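Long-range contacts in CocE/NonD family hydrolase (Staphylococcus aureus subsp. aureus COL, PDB 3III), which probably hydrolyses ester or amide bonds as an alpha/beta-hydrolase of the family that includes cocaine esterase and X-Pro dipeptidyl-peptidases: residues Thr165-Ser169 against Glu299-Tyr303; Leu263-Ser269 against Trp291-Arg297; Gly77-Lys83 against Thr99-Glu105. One frame throughout, in Å; residues are numbered along the deposited sequence.

Contact 1. Residues Thr165-Ser169 against Glu299-Tyr303; sequences TNGVS and EWESY. With PLM (palmitic acid), chain G.
Residues 165-169 have the geometry of a nucleophile elbow of an alpha/beta-hydrolase: a central strand ends in a sharp turn whose serine, S169, stands at the N-cap position of the next helix with a strained backbone (phi/psi 63/-119). H274 is hydrogen-bonded to S169 OG, consistent with a catalytic serine and its histidine. The strand is extended, with G167 at 153/174, where a beta carbon would press on the carbonyl of N166. Helix 299-303 passes it at 9.6 Å between axes, its direction 143° from that of the strand; V168 and W300 are nearest, 7.3 Å between CA atoms. V168 (chi1 t) is the hub. Its CG2 sits over the face of the Y303 ring, 3.4 Å from the centroid, a CH-pi contact, while V168 CG1 lies 3.8 Å from W300 CD1 (chi1 m, chi2 -79°) and 3.3 Å from E299 OE2 (chi1 and chi2 t). Y303 (chi1 t, chi2 69°) reaches along the strand to donate from OH to N166 OD1 (2.7 Å). Water 1 joins V168 O to W300 NE1, 2.9 Å from each. At the turn, S169 OG (chi1 t) donates to O1 of palmitic acid at 2.6 Å; the fatty-acid head group thus sits at the presumed nucleophile. Water 2 lies 2.7 Å from palmitic acid O2, 3.0 Å from S169 OG and 2.6 Å from E299 OE2. Strand 186-192 flanks 165-169 and supplies W192, which packs edge-to-face on Y303 and also touches V168, while Q312 of helix 306-319 holds N166 ND2.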
loop_
_atom_site.group_PDB
_atom_site.type_symbol
_atom_site.label_atom_id
_atom_site.label_comp_id
_atom_site.label_asym_id
_atom_site.label_seq_id
_atom_site.Cartn_x
_atom_site.Cartn_y
_atom_site.Cartn_z
ATOM N N THR A 165 -3.306 16.384 -5.473
ATOM C CA THR A 165 -3.891 15.464 -4.506
ATOM C C THR A 165 -2.852 14.812 -3.634
ATOM O O THR A 165 -1.678 14.673 -4.030
ATOM C CB THR A 165 -4.738 14.408 -5.206
ATOM O OG1 THR A 165 -3.945 13.739 -6.179
ATOM C CG2 THR A 165 -6.001 15.033 -5.881
ATOM N N ASN A 166 -3.258 14.435 -2.414
ATOM C CA ASN A 166 -2.290 13.992 -1.420
ATOM C C ASN A 166 -2.990 13.233 -0.329
ATOM O O ASN A 166 -4.059 13.654 0.116
ATOM C CB ASN A 166 -1.645 15.244 -0.809
ATOM C CG ASN A 166 -0.463 14.971 0.087
ATOM O OD1 ASN A 166 -0.148 13.838 0.459
ATOM N ND2 ASN A 166 0.222 16.071 0.487
ATOM N N GLY A 167 -2.395 12.157 0.154
ATOM C CA GLY A 167 -2.986 11.425 1.238
ATOM C C GLY A 167 -2.591 9.943 1.240
ATOM O O GLY A 167 -1.989 9.462 0.290
ATOM N N VAL A 168 -3.006 9.248 2.306
ATOM C CA VAL A 168 -2.539 7.889 2.625
ATOM C C VAL A 168 -3.691 6.907 2.504
ATOM O O VAL A 168 -4.844 7.251 2.847
ATOM C CB VAL A 168 -1.978 7.864 4.091
ATOM C CG1 VAL A 168 -1.498 6.481 4.485
ATOM C CG2 VAL A 168 -0.797 8.932 4.190
ATOM N N SER A 169 -3.350 5.699 2.072
ATOM C CA SER A 169 -4.213 4.512 2.093
ATOM C C SER A 169 -5.425 4.786 1.173
ATOM O O SER A 169 -5.231 5.012 -0.007
ATOM C CB SER A 169 -4.596 4.142 3.526
ATOM O OG SER A 169 -5.359 2.941 3.516
ATOM N N GLU A 299 3.589 3.528 8.599
ATOM C CA GLU A 299 2.841 4.180 7.501
ATOM C C GLU A 299 2.475 5.641 7.718
ATOM O O GLU A 299 3.031 6.531 7.035
ATOM C CB GLU A 299 1.599 3.338 7.174
ATOM C CG GLU A 299 0.604 3.853 6.131
ATOM C CD GLU A 299 -0.607 2.938 6.008
ATOM O OE1 GLU A 299 -0.559 1.832 6.592
ATOM O OE2 GLU A 299 -1.629 3.277 5.380
ATOM N N TRP A 300 1.549 5.889 8.636
ATOM C CA TRP A 300 1.103 7.259 8.925
ATOM C C TRP A 300 2.226 8.031 9.630
ATOM O O TRP A 300 2.387 9.234 9.417
ATOM C CB TRP A 300 -0.186 7.291 9.761
ATOM C CG TRP A 300 -1.372 6.727 9.031
ATOM C CD1 TRP A 300 -2.136 7.357 8.077
ATOM C CD2 TRP A 300 -1.909 5.411 9.161
ATOM N NE1 TRP A 300 -3.113 6.512 7.617
ATOM C CE2 TRP A 300 -2.981 5.304 8.244
ATOM C CE3 TRP A 300 -1.574 4.302 9.956
ATOM C CZ2 TRP A 300 -3.760 4.163 8.129
ATOM C CZ3 TRP A 300 -2.318 3.156 9.836
ATOM C CH2 TRP A 300 -3.398 3.077 8.906
ATOM N N GLU A 301 3.014 7.362 10.465
ATOM C CA GLU A 301 4.169 8.017 11.080
ATOM C C GLU A 301 5.120 8.660 10.033
ATOM O O GLU A 301 5.525 9.827 10.152
ATOM C CB GLU A 301 4.895 7.038 11.984
ATOM C CG GLU A 301 6.270 7.583 12.527
ATOM C CD GLU A 301 6.992 6.495 13.278
ATOM O OE1 GLU A 301 6.508 6.130 14.414
ATOM O OE2 GLU A 301 8.012 6.012 12.758
ATOM N N SER A 302 5.421 7.931 8.963
ATOM C CA SER A 302 6.325 8.422 7.986
ATOM C C SER A 302 5.679 9.566 7.138
ATOM O O SER A 302 6.384 10.510 6.771
ATOM C CB SER A 302 6.843 7.327 7.069
ATOM O OG SER A 302 7.540 6.274 7.744
ATOM N N TYR A 303 4.372 9.475 6.858
ATOM C CA TYR A 303 3.670 10.485 6.099
ATOM C C TYR A 303 3.755 11.855 6.761
ATOM O O TYR A 303 4.056 12.873 6.119
ATOM C CB TYR A 303 2.211 10.087 5.933
ATOM C CG TYR A 303 1.394 11.104 5.209
ATOM C CD1 TYR A 303 1.606 11.330 3.870
ATOM C CD2 TYR A 303 0.356 11.785 5.851
ATOM C CE1 TYR A 303 0.848 12.247 3.181
ATOM C CE2 TYR A 303 -0.407 12.730 5.180
ATOM C CZ TYR A 303 -0.137 12.950 3.822
ATOM O OH TYR A 303 -0.901 13.817 3.099
HETATM C C1 PLM G . -7.130 2.274 6.163
HETATM O O1 PLM G . -7.407 2.786 5.081
HETATM O O2 PLM G . -5.944 1.960 6.369
HETATM C C2 PLM G . -8.222 2.020 7.152
HETATM C C3 PLM G . -7.694 1.617 8.518
HETATM C C4 PLM G . -8.746 1.494 9.619
HETATM C C5 PLM G . -8.150 1.383 11.053
HETATM C C6 PLM G . -9.027 0.667 12.116
HETATM C C7 PLM G . -9.301 1.337 13.485
HETATM C C8 PLM G . -8.427 0.907 14.693
HETATM O O HOH W 1 -5.173 6.973 5.676
HETATM O O HOH W 2 -3.473 1.495 5.293
#

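Contact 2. Residues Leu263-Ser269 against Trp291-Arg297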
loop_
_atom_site.group_PDB
_atom_site.type_symbol
_atom_site.label_atom_id
_atom_site.label_comp_id
_atom_site.label_asym_id
_atom_site.label_seq_id
_atom_site.Cartn_x
_atom_site.Cartn_y
_atom_site.Cartn_z
ATOM N N LEU A 263 4.666 11.857 -7.221
ATOM C CA LEU A 263 5.486 11.470 -6.094
ATOM C C LEU A 263 4.784 10.307 -5.373
ATOM O O LEU A 263 3.771 10.491 -4.727
ATOM C CB LEU A 263 5.730 12.684 -5.167
ATOM C CG LEU A 263 6.455 12.370 -3.858
ATOM C CD1 LEU A 263 7.881 11.789 -4.057
ATOM C CD2 LEU A 263 6.551 13.604 -2.913
ATOM N N THR A 264 5.321 9.091 -5.516
ATOM C CA THR A 264 4.796 7.910 -4.893
ATOM C C THR A 264 5.539 7.571 -3.646
ATOM O O THR A 264 6.794 7.641 -3.626
ATOM C CB THR A 264 4.945 6.714 -5.854
ATOM O OG1 THR A 264 4.297 7.054 -7.091
ATOM C CG2 THR A 264 4.332 5.413 -5.241
ATOM N N CYS A 265 4.828 7.183 -2.591
ATOM C CA CYS A 265 5.516 6.482 -1.499
ATOM C C CYS A 265 5.039 5.039 -1.511
ATOM O O CYS A 265 3.824 4.779 -1.592
ATOM C CB CYS A 265 5.266 7.131 -0.139
ATOM S SG CYS A 265 5.926 6.133 1.186
ATOM N N ALA A 266 6.004 4.123 -1.467
ATOM C CA ALA A 266 5.827 2.692 -1.167
ATOM C C ALA A 266 6.575 2.341 0.117
ATOM O O ALA A 266 7.540 3.026 0.486
ATOM C CB ALA A 266 6.365 1.807 -2.311
ATOM N N SER A 267 6.178 1.260 0.774
ATOM C CA SER A 267 6.853 0.860 1.992
ATOM C C SER A 267 7.063 -0.636 1.969
ATOM O O SER A 267 6.163 -1.383 1.626
ATOM C CB SER A 267 6.056 1.252 3.215
ATOM O OG SER A 267 6.734 0.919 4.408
ATOM N N TRP A 268 8.253 -1.069 2.374
ATOM C CA TRP A 268 8.501 -2.473 2.618
ATOM C C TRP A 268 7.578 -3.042 3.737
ATOM O O TRP A 268 7.441 -4.256 3.846
ATOM C CB TRP A 268 9.946 -2.692 3.039
ATOM C CG TRP A 268 10.980 -1.999 2.249
ATOM C CD1 TRP A 268 12.001 -1.257 2.745
ATOM C CD2 TRP A 268 11.182 -2.068 0.822
ATOM N NE1 TRP A 268 12.830 -0.854 1.724
ATOM C CE2 TRP A 268 12.344 -1.327 0.532
ATOM C CE3 TRP A 268 10.488 -2.672 -0.231
ATOM C CZ2 TRP A 268 12.854 -1.201 -0.759
ATOM C CZ3 TRP A 268 10.997 -2.547 -1.535
ATOM C CH2 TRP A 268 12.183 -1.822 -1.774
ATOM N N SER A 269 7.008 -2.188 4.568
ATOM C CA SER A 269 6.266 -2.588 5.782
ATOM C C SER A 269 4.721 -2.861 5.578
ATOM O O SER A 269 3.991 -3.130 6.556
ATOM C CB SER A 269 6.377 -1.470 6.796
ATOM O OG SER A 269 7.707 -0.903 6.857
ATOM N N TRP A 291 8.565 10.284 -9.286
ATOM C CA TRP A 291 9.538 9.954 -8.252
ATOM C C TRP A 291 8.950 8.945 -7.312
ATOM O O TRP A 291 7.745 8.952 -7.048
ATOM C CB TRP A 291 9.910 11.227 -7.464
ATOM C CG TRP A 291 10.729 12.175 -8.296
ATOM C CD1 TRP A 291 12.098 12.264 -8.341
ATOM C CD2 TRP A 291 10.241 13.145 -9.233
ATOM N NE1 TRP A 291 12.475 13.205 -9.256
ATOM C CE2 TRP A 291 11.354 13.748 -9.827
ATOM C CE3 TRP A 291 8.964 13.536 -9.648
ATOM C CZ2 TRP A 291 11.242 14.768 -10.787
ATOM C CZ3 TRP A 291 8.864 14.574 -10.622
ATOM C CH2 TRP A 291 9.988 15.148 -11.169
ATOM N N LEU A 292 9.810 8.139 -6.723
ATOM C CA LEU A 292 9.389 7.136 -5.767
ATOM C C LEU A 292 10.239 7.243 -4.501
ATOM O O LEU A 292 11.487 7.368 -4.563
ATOM C CB LEU A 292 9.563 5.734 -6.404
ATOM C CG LEU A 292 9.398 4.505 -5.525
ATOM C CD1 LEU A 292 7.962 4.430 -5.062
ATOM C CD2 LEU A 292 9.826 3.189 -6.313
ATOM N N TYR A 293 9.584 7.180 -3.353
ATOM C CA TYR A 293 10.286 7.136 -2.068
ATOM C C TYR A 293 9.845 5.857 -1.344
ATOM O O TYR A 293 8.643 5.646 -1.173
ATOM C CB TYR A 293 9.884 8.349 -1.258
ATOM C CG TYR A 293 10.367 8.376 0.168
ATOM C CD1 TYR A 293 11.694 8.540 0.457
ATOM C CD2 TYR A 293 9.477 8.202 1.221
ATOM C CE1 TYR A 293 12.155 8.505 1.778
ATOM C CE2 TYR A 293 9.908 8.215 2.538
ATOM C CZ TYR A 293 11.227 8.366 2.814
ATOM O OH TYR A 293 11.638 8.309 4.111
ATOM N N VAL A 294 10.800 5.023 -0.940
ATOM C CA VAL A 294 10.527 3.759 -0.233
ATOM C C VAL A 294 11.192 3.730 1.123
ATOM O O VAL A 294 12.407 3.873 1.235
ATOM C CB VAL A 294 10.925 2.518 -1.020
ATOM C CG1 VAL A 294 10.283 1.241 -0.423
ATOM C CG2 VAL A 294 10.547 2.629 -2.550
ATOM N N HIS A 295 10.412 3.394 2.142
ATOM C CA HIS A 295 10.959 3.197 3.486
ATOM C C HIS A 295 10.477 1.896 4.098
ATOM O O HIS A 295 9.457 1.325 3.649
ATOM C CB HIS A 295 10.572 4.374 4.369
ATOM C CG HIS A 295 9.111 4.468 4.661
ATOM N ND1 HIS A 295 8.511 3.680 5.623
ATOM C CD2 HIS A 295 8.133 5.228 4.131
ATOM C CE1 HIS A 295 7.221 3.966 5.668
ATOM N NE2 HIS A 295 6.959 4.889 4.760
ATOM N N GLY A 296 11.197 1.453 5.132
ATOM C CA GLY A 296 10.852 0.267 5.902
ATOM C C GLY A 296 10.404 0.601 7.343
ATOM O O GLY A 296 10.660 -0.161 8.283
ATOM N N ARG A 297 9.655 1.678 7.470
ATOM C CA ARG A 297 9.155 2.192 8.748
ATOM C C ARG A 297 7.614 2.170 8.756
ATOM O O ARG A 297 6.995 1.479 7.947
ATOM C CB ARG A 297 9.695 3.614 8.939
ATOM C CG ARG A 297 11.249 3.787 8.639
ATOM C CD ARG A 297 12.029 2.980 9.591
ATOM N NE ARG A 297 13.449 2.917 9.213
ATOM C CZ ARG A 297 14.427 3.667 9.701
ATOM N NH1 ARG A 297 14.181 4.633 10.579
ATOM N NH2 ARG A 297 15.673 3.464 9.241
#
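At the apolar centre, A266 CB lies between two side chains of the adjoining strand, 4.1 Å from L292 CD1 and 4.3 Å from V294 CG2, and T264 CG2 adds a contact of 3.8 Å to L292 CD1. This face is covered by F279 and F282 of helix 275-284. V294 CG1 also points into the six-membered ring of W268, 3.5 Å from its centroid, a CH-pi contact. On the other face L263 CD1 meets W291 CB (4.0 Å) and C265 SG approaches Y293 CD2 (4.1 Å), under helix 306-319. The backbones pair in parallel register: T264 N to W291 O (2.9 Å), Y293 N to T264 O (2.8 Å), A266 N to Y293 O (3.1 Å) and a weak H295 N to A266 O (3.3 Å). One more backbone bond, W268 N to H295 O (3.0 Å), follows, and side-chain bonds join it: S267 OG also donates to H295 O (2.9 Å) and accepts from S269 N (3.1 Å), an ST turn, and S269 OG donates to R297 O (2.7 Å). E336 forms a salt bridge to R297 through its carboxylate and accepts W268 NE1 at its backbone O. Crossing at -23°, the strands belong to the beta-alpha-beta unit of strand 262-267, helix 275-284 and strand 290-295, one crossover of the alpha/beta-hydrolase core, whose C-terminal strand ends carry the loops that usually bear catalytic residues.

Contact 3. Residues Gly77-Lys83 against Thr99-Glu105; sequences GKDNKPK and TSSFTPE
The ring of P82 lies against the turn of the opposing loop, its CG 3.4 Å from T103 O, 3.7 Å from S100 O and 3.9 Å from T99 OG1, and its CD 3.5 Å from S101 O. Neither segment, 77-83 after strand 67-74 nor 99-105 before helix 110-113, has regular secondary structure. N80 (chi1 m), K81 and P82 are extended in a polyproline-like way (phi/psi near -60/122, -75/124 and -59/141), whereas S100 to T103 form a type I beta turn. Its closing bond, T103 N to S100 O, is weak at 3.4 Å; S100 OG accepts from F102 N at 3.3 Å, an ST turn, and is also hydrogen-bonded to D109. The chains come nearest at N80 and P104, 4.9 Å between CA atoms. There P104 CA approaches N80 O (3.6 Å), P104 CB approaches N80 CB (4.1 Å), and P104 CG rests 3.4 Å from K78 O. G77 adopts 116/115, where a beta carbon would collide with N80 OD1. E105, with chi1 m and chi2 p, bends back so that its OE2 accepts from K83 N at 2.9 Å, while water 4 links E105 OE1 to N80 ND2, 2.8 Å from each; N80 ND2 also donates to Y76 O. Water 3 bridges N80 O (a short 2.4 Å) and S101 O (3.1 Å). The K83 side chain is about 5 Å from the bound palmitic acid, so the loops border its pocket. Proline carbons against carbonyl oxygens give the fit; one direct hydrogen bond and two waters settle polar groups that no strand pairing provides for.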
loop_
_atom_site.group_PDB
_atom_site.type_symbol
_atom_site.label_atom_id
_atom_site.label_comp_id
_atom_site.label_asym_id
_atom_site.label_seq_id
_atom_site.Cartn_x
_atom_site.Cartn_y
_atom_site.Cartn_z
ATOM N N GLY A 77 -15.253 9.880 6.393
ATOM C CA GLY A 77 -15.734 10.967 7.219
ATOM C C GLY A 77 -14.794 12.155 7.102
ATOM O O GLY A 77 -13.645 12.071 7.511
ATOM N N LYS A 78 -15.289 13.262 6.533
ATOM C CA LYS A 78 -14.499 14.491 6.361
ATOM C C LYS A 78 -14.316 15.287 7.678
ATOM O O LYS A 78 -13.417 16.171 7.730
ATOM C CB LYS A 78 -15.115 15.388 5.304
ATOM C CG LYS A 78 -16.443 16.062 5.723
ATOM C CD LYS A 78 -16.893 17.102 4.690
ATOM C CE LYS A 78 -18.176 17.801 5.054
ATOM N NZ LYS A 78 -18.086 18.554 6.353
ATOM N N ASP A 79 -15.143 15.030 8.683
ATOM C CA ASP A 79 -15.052 15.744 9.937
ATOM C C ASP A 79 -14.535 14.895 11.077
ATOM O O ASP A 79 -14.689 15.246 12.235
ATOM C CB ASP A 79 -16.421 16.322 10.264
ATOM C CG ASP A 79 -16.825 17.326 9.256
ATOM O OD1 ASP A 79 -16.059 18.269 9.096
ATOM O OD2 ASP A 79 -17.856 17.158 8.591
ATOM N N ASN A 80 -13.918 13.776 10.763
ATOM C CA ASN A 80 -13.325 12.955 11.816
ATOM C C ASN A 80 -12.259 13.709 12.616
ATOM O O ASN A 80 -11.292 14.264 12.055
ATOM C CB ASN A 80 -12.755 11.649 11.243
ATOM C CG ASN A 80 -13.836 10.745 10.616
ATOM O OD1 ASN A 80 -15.068 11.031 10.627
ATOM N ND2 ASN A 80 -13.374 9.636 10.075
ATOM N N LYS A 81 -12.489 13.790 13.924
ATOM C CA LYS A 81 -11.453 14.210 14.843
ATOM C C LYS A 81 -10.468 13.014 14.993
ATOM O O LYS A 81 -10.886 11.894 15.333
ATOM C CB LYS A 81 -12.046 14.668 16.207
ATOM C CG LYS A 81 -11.057 15.452 17.060
ATOM C CD LYS A 81 -11.713 15.997 18.323
ATOM C CE LYS A 81 -10.670 16.519 19.312
ATOM N NZ LYS A 81 -9.745 15.416 19.746
ATOM N N PRO A 82 -9.161 13.241 14.718
ATOM C CA PRO A 82 -8.247 12.078 14.829
ATOM C C PRO A 82 -8.256 11.451 16.243
ATOM O O PRO A 82 -8.319 12.194 17.235
ATOM C CB PRO A 82 -6.869 12.668 14.495
ATOM C CG PRO A 82 -6.995 14.203 14.741
ATOM C CD PRO A 82 -8.460 14.537 14.536
ATOM N N LYS A 83 -8.205 10.124 16.345
ATOM C CA LYS A 83 -8.293 9.473 17.654
ATOM C C LYS A 83 -6.976 9.578 18.413
ATOM O O LYS A 83 -5.953 9.121 17.931
ATOM C CB LYS A 83 -8.681 8.023 17.491
ATOM C CG LYS A 83 -10.089 7.846 16.997
ATOM C CD LYS A 83 -10.695 6.560 17.543
ATOM C CE LYS A 83 -10.628 5.421 16.552
ATOM N NZ LYS A 83 -11.253 4.206 17.132
ATOM N N THR A 99 -0.466 15.423 14.438
ATOM C CA THR A 99 -1.289 16.224 13.527
ATOM C C THR A 99 -2.104 17.222 14.336
ATOM O O THR A 99 -2.252 17.062 15.566
ATOM C CB THR A 99 -2.236 15.388 12.654
ATOM O OG1 THR A 99 -3.341 14.960 13.470
ATOM C CG2 THR A 99 -1.574 14.232 12.031
ATOM N N SER A 100 -2.587 18.272 13.657
ATOM C CA SER A 100 -3.585 19.115 14.266
ATOM C C SER A 100 -4.915 18.355 14.456
ATOM O O SER A 100 -5.193 17.328 13.849
ATOM C CB SER A 100 -3.878 20.336 13.445
ATOM O OG SER A 100 -4.572 19.990 12.274
ATOM N N SER A 101 -5.781 18.943 15.252
ATOM C CA SER A 101 -7.096 18.353 15.490
ATOM C C SER A 101 -8.042 18.468 14.269
ATOM O O SER A 101 -9.203 17.982 14.297
ATOM C CB SER A 101 -7.657 18.954 16.776
ATOM O OG SER A 101 -7.782 20.366 16.636
ATOM N N PHE A 102 -7.582 19.120 13.196
ATOM C CA PHE A 102 -8.411 19.333 11.990
ATOM C C PHE A 102 -7.933 18.425 10.823
ATOM O O PHE A 102 -8.066 18.771 9.642
ATOM C CB PHE A 102 -8.378 20.805 11.600
ATOM C CG PHE A 102 -9.165 21.711 12.546
ATOM C CD1 PHE A 102 -10.482 21.993 12.297
ATOM C CD2 PHE A 102 -8.579 22.224 13.683
ATOM C CE1 PHE A 102 -11.209 22.798 13.149
ATOM C CE2 PHE A 102 -9.299 23.030 14.547
ATOM C CZ PHE A 102 -10.606 23.309 14.297
ATOM N N THR A 103 -7.355 17.284 11.179
ATOM C CA THR A 103 -6.783 16.334 10.247
ATOM C C THR A 103 -7.398 14.929 10.466
ATOM O O THR A 103 -6.949 14.186 11.321
ATOM C CB THR A 103 -5.273 16.193 10.451
ATOM O OG1 THR A 103 -4.650 17.482 10.506
ATOM C CG2 THR A 103 -4.657 15.370 9.330
ATOM N N PRO A 104 -8.438 14.577 9.681
ATOM C CA PRO A 104 -8.893 13.212 9.645
ATOM C C PRO A 104 -7.724 12.326 9.244
ATOM O O PRO A 104 -6.864 12.719 8.462
ATOM C CB PRO A 104 -10.000 13.209 8.573
ATOM C CG PRO A 104 -10.464 14.708 8.514
ATOM C CD PRO A 104 -9.175 15.458 8.745
ATOM N N GLU A 105 -7.718 11.116 9.771
ATOM C CA GLU A 105 -6.566 10.230 9.625
ATOM C C GLU A 105 -6.111 10.097 8.194
ATOM O O GLU A 105 -6.894 9.827 7.314
ATOM C CB GLU A 105 -6.912 8.851 10.191
ATOM C CG GLU A 105 -6.856 8.817 11.758
ATOM C CD GLU A 105 -8.149 9.244 12.538
ATOM O OE1 GLU A 105 -9.101 9.885 11.980
ATOM O OE2 GLU A 105 -8.173 8.902 13.754
HETATM O O HOH W 3 -10.710 16.614 11.983
HETATM O O HOH W 4 -10.689 9.075 9.845
#

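How the contacts relate
The three contacts illustrate how a sheet core and its loops are arranged around one pocket, at different distances from it. Contacts 1 and 2 share the central sheet, their centres 10 Å apart, and touch where S302 OG lies 3.1 Å from H295 CE1, because helix 299-304 directly follows strand 290-295. Contact 1 holds the palmitic acid itself. In contact 2 the side chain of S267 is about 12 Å from the palmitic acid. In contact 3 the side chain of K83 is about 5 Å from the palmitic acid. Contact 3, centred 13 Å from contact 1 and 24 Å from contact 2, is tied in through Y76, which binds palmitic acid by OH and N80 by O, and through Y304, touched by T99 and T103.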